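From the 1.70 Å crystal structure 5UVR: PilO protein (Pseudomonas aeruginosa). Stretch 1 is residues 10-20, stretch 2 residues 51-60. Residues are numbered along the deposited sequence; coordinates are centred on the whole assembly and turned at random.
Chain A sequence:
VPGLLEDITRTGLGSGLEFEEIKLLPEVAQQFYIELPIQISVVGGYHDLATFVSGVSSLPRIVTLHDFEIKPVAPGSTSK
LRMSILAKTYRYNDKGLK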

# COMPACT_ATOMS: atom_id res chain seq x y z
N ARG A 10 8.64 -8.79 5.10
CA ARG A 10 9.89 -8.99 5.83
C ARG A 10 9.85 -8.32 7.19
O ARG A 10 10.24 -8.92 8.20
CB ARG A 10 11.08 -8.47 5.02
CG ARG A 10 12.37 -8.39 5.83
CD ARG A 10 13.54 -7.88 4.99
NE ARG A 10 13.21 -6.63 4.30
CZ ARG A 10 13.41 -5.41 4.79
NH1 ARG A 10 13.94 -5.26 6.00
NH2 ARG A 10 13.08 -4.35 4.08
N THR A 11 9.37 -7.08 7.25
CA THR A 11 9.33 -6.33 8.50
C THR A 11 8.08 -6.61 9.33
O THR A 11 7.96 -6.09 10.44
CB THR A 11 9.44 -4.83 8.21
OG1 THR A 11 8.28 -4.38 7.52
CG2 THR A 11 10.67 -4.54 7.36
N GLY A 12 7.15 -7.42 8.82
CA GLY A 12 6.01 -7.86 9.60
C GLY A 12 4.87 -6.88 9.68
O GLY A 12 4.21 -6.79 10.72
N LEU A 13 4.60 -6.14 8.61
CA LEU A 13 3.58 -5.10 8.64
C LEU A 13 2.19 -5.69 8.48
O LEU A 13 2.00 -6.74 7.85
CB LEU A 13 3.83 -4.08 7.53
CG LEU A 13 5.00 -3.14 7.82
CD1 LEU A 13 5.33 -2.31 6.61
CD2 LEU A 13 4.64 -2.26 9.00
N GLY A 14 1.22 -5.02 9.07
CA GLY A 14 -0.16 -5.42 8.91
C GLY A 14 -0.72 -6.32 9.98
O GLY A 14 -1.67 -7.06 9.72
N SER A 15 -0.16 -6.29 11.20
CA SER A 15 -0.66 -7.13 12.27
C SER A 15 -2.10 -6.77 12.61
O SER A 15 -2.48 -5.59 12.61
CB SER A 15 0.22 -6.99 13.52
OG SER A 15 1.60 -7.06 13.16
N GLY A 16 -2.91 -7.79 12.88
CA GLY A 16 -4.32 -7.62 13.14
C GLY A 16 -5.18 -7.43 11.91
O GLY A 16 -6.41 -7.42 12.03
N LEU A 17 -4.58 -7.31 10.73
CA LEU A 17 -5.31 -7.01 9.52
C LEU A 17 -5.56 -8.26 8.70
O LEU A 17 -4.76 -9.19 8.67
CB LEU A 17 -4.55 -6.00 8.66
CG LEU A 17 -4.33 -4.65 9.33
CD1 LEU A 17 -3.58 -3.74 8.36
CD2 LEU A 17 -5.65 -4.05 9.72
N GLU A 18 -6.69 -8.25 8.00
CA GLU A 18 -7.08 -9.30 7.07
C GLU A 18 -6.93 -8.74 5.66
O GLU A 18 -7.76 -7.96 5.20
CB GLU A 18 -8.52 -9.76 7.33
CG GLU A 18 -8.79 -10.19 8.77
CD GLU A 18 -8.26 -11.58 9.07
OE1 GLU A 18 -7.82 -12.28 8.13
OE2 GLU A 18 -8.28 -11.98 10.26
N PHE A 19 -5.86 -9.13 4.98
CA PHE A 19 -5.72 -8.75 3.58
C PHE A 19 -6.79 -9.42 2.75
O PHE A 19 -7.09 -10.61 2.94
CB PHE A 19 -4.33 -9.10 3.07
CG PHE A 19 -3.27 -8.18 3.56
CD1 PHE A 19 -3.00 -6.99 2.90
CD2 PHE A 19 -2.56 -8.48 4.71
CE1 PHE A 19 -2.04 -6.13 3.37
CE2 PHE A 19 -1.58 -7.61 5.19
CZ PHE A 19 -1.32 -6.43 4.51
N GLU A 20 -7.43 -8.63 1.89
CA GLU A 20 -8.39 -9.16 0.93
C GLU A 20 -7.79 -9.23 -0.46
O GLU A 20 -7.97 -10.24 -1.15
CB GLU A 20 -9.65 -8.29 0.89
CG GLU A 20 -10.54 -8.39 2.11
CD GLU A 20 -11.87 -7.68 1.89
OE1 GLU A 20 -11.91 -6.74 1.06
OE2 GLU A 20 -12.86 -8.07 2.54
N THR A 51 -1.85 1.77 12.41
CA THR A 51 -0.51 1.27 12.66
C THR A 51 0.13 0.80 11.35
O THR A 51 1.32 1.05 11.11
CB THR A 51 -0.56 0.13 13.68
OG1 THR A 51 -1.03 0.65 14.92
CG2 THR A 51 0.81 -0.46 13.90
N PHE A 52 -0.66 0.15 10.50
CA PHE A 52 -0.17 -0.26 9.19
C PHE A 52 0.26 0.94 8.34
O PHE A 52 1.35 0.93 7.74
CB PHE A 52 -1.25 -1.08 8.48
CG PHE A 52 -0.88 -1.48 7.07
CD1 PHE A 52 0.11 -2.42 6.85
CD2 PHE A 52 -1.55 -0.95 5.98
CE1 PHE A 52 0.45 -2.81 5.55
CE2 PHE A 52 -1.21 -1.33 4.68
CZ PHE A 52 -0.21 -2.26 4.47
N VAL A 53 -0.59 1.96 8.23
CA VAL A 53 -0.25 3.13 7.42
C VAL A 53 1.03 3.79 7.94
O VAL A 53 1.92 4.17 7.16
CB VAL A 53 -1.43 4.12 7.38
CG1 VAL A 53 -1.01 5.44 6.73
CG2 VAL A 53 -2.60 3.53 6.62
N SER A 54 1.16 3.90 9.26
CA SER A 54 2.39 4.45 9.83
C SER A 54 3.58 3.56 9.54
O SER A 54 4.68 4.05 9.29
CB SER A 54 2.23 4.64 11.34
OG SER A 54 1.36 5.72 11.59
N GLY A 55 3.38 2.25 9.57
CA GLY A 55 4.48 1.35 9.26
C GLY A 55 4.98 1.54 7.85
O GLY A 55 6.19 1.62 7.61
N VAL A 56 4.06 1.61 6.89
CA VAL A 56 4.48 1.82 5.50
C VAL A 56 5.16 3.17 5.37
O VAL A 56 6.20 3.30 4.70
CB VAL A 56 3.28 1.69 4.55
CG1 VAL A 56 3.67 2.07 3.13
CG2 VAL A 56 2.73 0.26 4.60
N SER A 57 4.62 4.18 6.04
CA SER A 57 5.16 5.53 5.96
C SER A 57 6.56 5.63 6.54
O SER A 57 7.30 6.56 6.18
CB SER A 57 4.22 6.50 6.70
OG SER A 57 2.91 6.50 6.15
N SER A 58 6.94 4.72 7.43
CA SER A 58 8.22 4.76 8.11
C SER A 58 9.29 3.91 7.42
O SER A 58 10.42 3.86 7.91
CB SER A 58 8.05 4.30 9.56
OG SER A 58 7.07 5.10 10.19
N LEU A 59 8.96 3.25 6.32
CA LEU A 59 9.96 2.47 5.61
C LEU A 59 11.05 3.39 5.06
O LEU A 59 10.77 4.52 4.64
CB LEU A 59 9.31 1.69 4.46
CG LEU A 59 8.31 0.60 4.87
CD1 LEU A 59 7.55 0.11 3.64
CD2 LEU A 59 9.02 -0.54 5.57
N PRO A 60 12.27 2.97 5.06
CA PRO A 60 13.37 3.82 4.58
C PRO A 60 13.45 3.85 3.05
O PRO A 60 14.47 3.50 2.45
CB PRO A 60 14.60 3.17 5.23
CG PRO A 60 14.25 1.73 5.30
CD PRO A 60 12.75 1.67 5.56

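What holds the loop of the first stretch against the helix of the second? Apolar packing does, since no hydrogen bond crosses between them. L13 and F52 carry the most buried surface on their respective sides. The CA-to-CB bond of L13 points toward the helix, and with chi1 near -74° (m) and chi2 near 171° (t) its two methyl groups reach several partners. L13 CD1 lies 4.2 Å from V56 CG2 and also 4.2 Å from L59 CD2, so this one methyl touches both a helical valine and the leucine that follows the helix. The CB of L13 rests 4.1 Å from F52 CE1. Farther along the loop, L17 also points toward the helix, and its CD1 comes to 3.5 Å from F52 CB, the tightest of the apolar side-chain contacts.

How do the aromatic rings meet? F19 and F52 form an offset edge-to-face pair, with centroids 6.0 Å apart and planes at 82°, the edge of F19 turned toward the face of F52. The nearest atoms are F19 CZ and F52 CE1, at 4.2 Å. The CA-to-CB bond of F19 runs sideways to the helix, yet the ring carries the end of the side chain closer, so the strand joins the contact through the tip of its phenylalanine. Around the F52 ring, L13 CB and G14 N sit at the edge, near the ring plane.

Where does the lack of a side chain matter? At G55 the helix comes close to the loop: L13 CD2 lies 3.6 Å from G55 CA. A CB placed ideally on G55 would point toward the loop and lie 2.3 Å from L13 CD2, a clash, so the leucine methyl occupies space that a side chain there would need. G14 is the loop's counterpart, its CA 5.2 Å from the CA of F52 and its N 3.6 Å from F52 CD1. An ideal CB on G14 would be crowded by F19 CE2, at 3.1 Å, and at phi 94° and psi 25° it would also be jammed against the carbonyl oxygen of L13. The backbone angles alone therefore call for glycine at this position.

Which hydrogen bonds run within the two stretches, if none joins them? In the loop, a type II beta turn runs from G14 to L17, closed by a hydrogen bond from L17 N to G14 O at 3.1 Å; both of its end residues touch F52. In the helix, G55 N donates to T51 O at 2.8 Å and V56 N to F52 O at 2.9 Å, as in a regular helix; F52, G55 and V56 all meet L13. Beyond them, L59 N bonds to V56 O at 3.2 Å. The side chain of L59 starts sideways to the loop, but its end comes nearer, bringing CD2 to the L13 methyl.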